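Local coordinates for protein mRNA interferase (Mycobacterium tuberculosis, PDB 6L2A) that probably acts as the toxin of a type II toxin-antitoxin system, an RNA endonuclease of the PemK/MazF family, at residues 72-77 / 104-109; 82-87 / 111-116. The protein carries 6 engineered substitutions. All coordinates share one frame; numbering follows the deposited sequence.

Interaction 1. Residues 72-77 / 104-109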
loop_
_atom_site.group_PDB
_atom_site.type_symbol
_atom_site.label_atom_id
_atom_site.label_comp_id
_atom_site.label_asym_id
_atom_site.label_seq_id
_atom_site.Cartn_x
_atom_site.Cartn_y
_atom_site.Cartn_z
ATOM N N THR A 72 -0.469 -2.037 25.689
ATOM C CA THR A 72 -0.454 -0.959 26.672
ATOM C C THR A 72 -0.489 0.436 26.049
ATOM O O THR A 72 -0.496 1.418 26.798
ATOM C CB THR A 72 0.782 -1.091 27.568
ATOM O OG1 THR A 72 1.957 -0.771 26.814
ATOM C CG2 THR A 72 0.907 -2.513 28.105
ATOM N N THR A 73 -0.506 0.555 24.719
ATOM C CA THR A 73 -0.507 1.852 24.048
ATOM C C THR A 73 -1.563 1.990 22.960
ATOM O O THR A 73 -1.955 3.122 22.651
ATOM C CB THR A 73 0.869 2.138 23.418
ATOM O OG1 THR A 73 1.174 1.134 22.439
ATOM C CG2 THR A 73 1.963 2.153 24.474
ATOM N N THR A 74 -2.053 0.891 22.390
ATOM C CA THR A 74 -2.794 0.925 21.136
ATOM C C THR A 74 -4.303 1.035 21.309
ATOM O O THR A 74 -5.002 1.357 20.340
ATOM C CB THR A 74 -2.486 -0.335 20.325
ATOM O OG1 THR A 74 -2.775 -1.490 21.122
ATOM C CG2 THR A 74 -1.023 -0.357 19.924
ATOM N N GLY A 75 -4.836 0.778 22.498
ATOM C CA GLY A 75 -6.269 0.625 22.627
ATOM C C GLY A 75 -6.782 -0.735 22.215
ATOM O O GLY A 75 -7.967 -1.032 22.432
ATOM N N LEU A 76 -5.940 -1.550 21.588
ATOM C CA LEU A 76 -6.181 -2.970 21.421
ATOM C C LEU A 76 -5.919 -3.643 22.757
ATOM O O LEU A 76 -5.061 -3.206 23.527
ATOM C CB LEU A 76 -5.257 -3.551 20.351
ATOM C CG LEU A 76 -5.280 -2.763 19.035
ATOM C CD1 LEU A 76 -4.055 -3.078 18.183
ATOM C CD2 LEU A 76 -6.573 -2.982 18.254
ATOM N N GLN A 77 -6.664 -4.716 23.029
ATOM C CA GLN A 77 -6.578 -5.417 24.306
ATOM C C GLN A 77 -5.494 -6.490 24.352
ATOM O O GLN A 77 -5.133 -6.932 25.450
ATOM C CB GLN A 77 -7.934 -6.050 24.649
ATOM N N ALA A 104 5.133 6.716 18.819
ATOM C CA ALA A 104 6.026 7.232 17.788
ATOM C C ALA A 104 7.152 6.253 17.477
ATOM O O ALA A 104 7.644 6.210 16.343
ATOM C CB ALA A 104 6.594 8.588 18.210
ATOM N N ALA A 105 7.575 5.458 18.464
ATOM C CA ALA A 105 8.603 4.454 18.208
ATOM C C ALA A 105 8.055 3.306 17.369
ATOM O O ALA A 105 8.744 2.797 16.476
ATOM C CB ALA A 105 9.172 3.936 19.529
ATOM N N GLU A 106 6.820 2.882 17.642
ATOM C CA GLU A 106 6.204 1.847 16.818
ATOM C C GLU A 106 5.983 2.340 15.393
ATOM O O GLU A 106 6.146 1.578 14.434
ATOM C CB GLU A 106 4.887 1.391 17.448
ATOM C CG GLU A 106 5.063 0.516 18.687
ATOM C CD GLU A 106 3.780 0.360 19.482
ATOM O OE1 GLU A 106 2.861 1.187 19.303
ATOM O OE2 GLU A 106 3.686 -0.593 20.285
ATOM N N LEU A 107 5.622 3.617 15.231
ATOM C CA LEU A 107 5.413 4.153 13.888
ATOM C C LEU A 107 6.724 4.229 13.118
ATOM O O LEU A 107 6.761 3.939 11.916
ATOM C CB LEU A 107 4.750 5.528 13.961
ATOM C CG LEU A 107 4.279 6.102 12.623
ATOM C CD1 LEU A 107 3.292 5.158 11.953
ATOM C CD2 LEU A 107 3.658 7.479 12.806
ATOM N N ALA A 108 7.812 4.621 13.788
ATOM C CA ALA A 108 9.121 4.590 13.143
ATOM C C ALA A 108 9.480 3.175 12.709
ATOM O O ALA A 108 10.043 2.972 11.626
ATOM C CB ALA A 108 10.187 5.155 14.083
ATOM N N GLN A 109 9.163 2.181 13.543
ATOM C CA GLN A 109 9.344 0.792 13.138
ATOM C C GLN A 109 8.477 0.454 11.932
ATOM O O GLN A 109 8.923 -0.240 11.012
ATOM C CB GLN A 109 9.024 -0.144 14.302
ATOM C CG GLN A 109 10.156 -0.318 15.301
ATOM C CD GLN A 109 9.823 -1.340 16.369
ATOM O OE1 GLN A 109 10.519 -2.346 16.521
ATOM N NE2 GLN A 109 8.753 -1.090 17.114
#

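Interaction 2. Residues 82-87 / 111-116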
loop_
_atom_site.group_PDB
_atom_site.type_symbol
_atom_site.label_atom_id
_atom_site.label_comp_id
_atom_site.label_asym_id
_atom_site.label_seq_id
_atom_site.Cartn_x
_atom_site.Cartn_y
_atom_site.Cartn_z
ATOM N N ALA A 82 1.193 -5.155 13.153
ATOM C CA ALA A 82 0.821 -4.512 11.904
ATOM C C ALA A 82 1.483 -5.259 10.756
ATOM O O ALA A 82 2.672 -5.578 10.822
ATOM C CB ALA A 82 1.248 -3.045 11.905
ATOM N N GLN A 83 0.713 -5.546 9.715
ATOM C CA GLN A 83 1.176 -6.342 8.581
ATOM C C GLN A 83 1.342 -5.413 7.382
ATOM O O GLN A 83 0.399 -5.187 6.622
ATOM C CB GLN A 83 0.195 -7.468 8.277
ATOM C CG GLN A 83 -0.112 -8.371 9.456
ATOM C CD GLN A 83 -1.096 -9.466 9.096
ATOM O OE1 GLN A 83 -2.297 -9.341 9.335
ATOM N NE2 GLN A 83 -0.592 -10.545 8.510
ATOM N N ALA A 84 2.554 -4.876 7.212
ATOM C CA ALA A 84 2.806 -3.958 6.108
ATOM C C ALA A 84 2.657 -4.627 4.750
ATOM O O ALA A 84 2.379 -3.937 3.762
ATOM C CB ALA A 84 4.201 -3.342 6.230
ATOM N N GLU A 85 2.831 -5.949 4.673
ATOM C CA GLU A 85 2.627 -6.649 3.411
ATOM C C GLU A 85 1.157 -6.730 3.018
ATOM O O GLU A 85 0.858 -7.127 1.888
ATOM C CB GLU A 85 3.233 -8.057 3.480
ATOM C CG GLU A 85 2.364 -9.125 4.150
ATOM C CD GLU A 85 2.379 -9.068 5.673
ATOM O OE1 GLU A 85 2.903 -8.090 6.245
ATOM O OE2 GLU A 85 1.867 -10.019 6.301
ATOM N N GLN A 86 0.241 -6.357 3.914
ATOM C CA GLN A 86 -1.189 -6.361 3.633
ATOM C C GLN A 86 -1.736 -4.954 3.430
ATOM O O GLN A 86 -2.942 -4.737 3.574
ATOM C CB GLN A 86 -1.946 -7.068 4.758
ATOM C CG GLN A 86 -1.446 -8.472 5.055
ATOM C CD GLN A 86 -2.428 -9.540 4.624
ATOM O OE1 GLN A 86 -2.644 -9.756 3.430
ATOM N NE2 GLN A 86 -3.035 -10.213 5.595
ATOM N N ILE A 87 -0.865 -3.998 3.093
ATOM C CA ILE A 87 -1.262 -2.599 2.970
ATOM C C ILE A 87 -2.364 -2.444 1.926
ATOM O O ILE A 87 -2.339 -3.080 0.864
ATOM C CB ILE A 87 -0.022 -1.755 2.628
ATOM C CG1 ILE A 87 -0.372 -0.281 2.434
ATOM C CG2 ILE A 87 0.685 -2.308 1.393
ATOM C CD1 ILE A 87 0.850 0.587 2.196
ATOM N N ASP A 111 7.499 2.548 9.660
ATOM C CA ASP A 111 8.141 3.176 8.509
ATOM C C ASP A 111 9.200 2.260 7.907
ATOM O O ASP A 111 9.282 2.114 6.682
ATOM C CB ASP A 111 8.771 4.513 8.902
ATOM C CG ASP A 111 7.744 5.556 9.297
ATOM O OD1 ASP A 111 6.540 5.358 9.025
ATOM O OD2 ASP A 111 8.149 6.589 9.871
ATOM N N GLU A 112 10.019 1.633 8.756
ATOM C CA GLU A 112 11.061 0.743 8.255
ATOM C C GLU A 112 10.466 -0.511 7.628
ATOM O O GLU A 112 10.965 -0.996 6.605
ATOM C CB GLU A 112 12.025 0.379 9.383
ATOM C CG GLU A 112 12.905 1.530 9.830
ATOM C CD GLU A 112 13.826 2.008 8.727
ATOM O OE1 GLU A 112 14.552 1.170 8.152
ATOM O OE2 GLU A 112 13.824 3.222 8.433
ATOM N N ALA A 113 9.401 -1.052 8.226
ATOM C CA ALA A 113 8.751 -2.228 7.656
ATOM C C ALA A 113 8.126 -1.908 6.304
ATOM O O ALA A 113 8.158 -2.735 5.384
ATOM C CB ALA A 113 7.696 -2.765 8.623
ATOM N N LEU A 114 7.553 -0.712 6.164
ATOM C CA LEU A 114 6.992 -0.308 4.880
ATOM C C LEU A 114 8.080 -0.143 3.829
ATOM O O LEU A 114 7.915 -0.577 2.682
ATOM C CB LEU A 114 6.196 0.987 5.043
ATOM C CG LEU A 114 4.854 0.859 5.762
ATOM C CD1 LEU A 114 4.340 2.229 6.178
ATOM C CD2 LEU A 114 3.844 0.151 4.873
ATOM N N LYS A 115 9.199 0.489 4.197
ATOM C CA LYS A 115 10.297 0.651 3.247
ATOM C C LYS A 115 10.869 -0.697 2.832
ATOM O O LYS A 115 11.185 -0.910 1.655
ATOM C CB LYS A 115 11.388 1.538 3.848
ATOM C CG LYS A 115 10.949 2.973 4.085
ATOM C CD LYS A 115 12.142 3.882 4.284
ATOM C CE LYS A 115 13.058 3.335 5.361
ATOM N NZ LYS A 115 14.414 3.943 5.290
ATOM N N LEU A 116 11.003 -1.623 3.784
ATOM C CA LEU A 116 11.476 -2.963 3.454
ATOM C C LEU A 116 10.513 -3.667 2.506
ATOM O O LEU A 116 10.927 -4.226 1.483
ATOM C CB LEU A 116 11.661 -3.783 4.731
ATOM C CG LEU A 116 12.006 -5.256 4.503
ATOM C CD1 LEU A 116 13.448 -5.414 4.038
ATOM C CD2 LEU A 116 11.742 -6.074 5.756
#

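Interaction 1. Residues 72-77 / 104-109
The flat group here is the carboxylate of E106, which meets T73 and T74 with its oxygen edge foremost. T73 OG1 lies ahead of that edge and displaced to one side of the carboxylate plane, while the methyl CG2 of T74 lies ahead of it on the other side. In the SH3-like fold of the PemK/MazF toxins, this joins the C-terminal helix 104-117 to the short helical turn 71-74. T73 OG1 stands almost equally far from both oxygens, 3.6 Å from E106 OE1 and 3.7 Å from E106 OE2, and makes a hydrogen bond with neither; it is bonded instead to the carbonyl O of S70. The T74 methyl is in loose van der Waals contact with the carboxylate, its CG2 being 4.2 Å from E106 OE1.

What fixes the carboxylate is backbone on two fronts. E106 OE2 takes the N-H of S70, just before the short turn, and OE1 takes that of S103, just before its own helix. An extended chain beyond CG (chi2 166°) carries the group across to S70. Two N-H donors would help to stabilise a buried negative charge. The facing turn is ordered locally: T74 OG1, also bonded to S70 O, closes an ST turn by accepting from L76 N at 3.2 Å, with an N-H...O angle of 142°.

Interaction 2. Residues 82-87 / 111-116
L114 and I87 meet at roughly a right angle, touching through their outermost methyls: L114 CD2 lies 4.0 Å from I87 CD1. The isoleucine arm is fully stretched, with CG1 opposite the backbone N (chi1 178°) and CD1 carried on in the same direction, so the end of the chain reaches the leucine. L114 itself starts off to the flank of its helix, and its CD2 branch then turns back to the contact. That same methyl has a second neighbour, A84 CB, at 3.8 Å. Measured at L114 CD2, the directions to A84 CB and I87 CD1 open to about 114°, so the methyl is touched from two distinct sides; the other branch, CD1, points away from A84 and runs across the direction of I87.

Beside this three-way meeting, A84 CB points at the helix and comes 4.3 Å from A113 CB. Having nothing beyond CB, A84 lets the backbones approach closely, and its CA is 5.7 Å from L114 CA. The segment 82-87 leaves strand 80-83 through a 3-10 turn, with Q86 N bonded to Q83 O at 3.0 Å, before strand 88-91 begins; the C-terminal helix of this SH3-like MazF fold therefore packs on a bend between two strands of the sheet. V67 from strand 66-69 adjoins A113, while R8 and V33 touch L114.

The other subunit of the dimer meets the same bend from elsewhere: the carbonyl oxygens of E85 and I87 are both bonded to S89 OG of that chain. Away from the apolar contact, K115 NZ forms a salt bridge with E112 OE2 at 3.3 Å, and D111 forms one with R8.

In the fold
Both contacts use helix 104-117, its first turns in interaction 1 and a later part in interaction 2, and their centres lie 14 Å apart. On the other side they use consecutive elements, the short helix 71-74 and then strand 80-83 with the turn that follows it. Each is largely buried, but interaction 1 reaches the surface at T73, whereas every touching residue of interaction 2 is buried. Their chemistry differs accordingly. The helix start is tied down by a polar side chain that finds backbone donors, whereas across interaction 2 the touch is between methyl groups. The second subunit touches the segments of interaction 2 but not those of interaction 1.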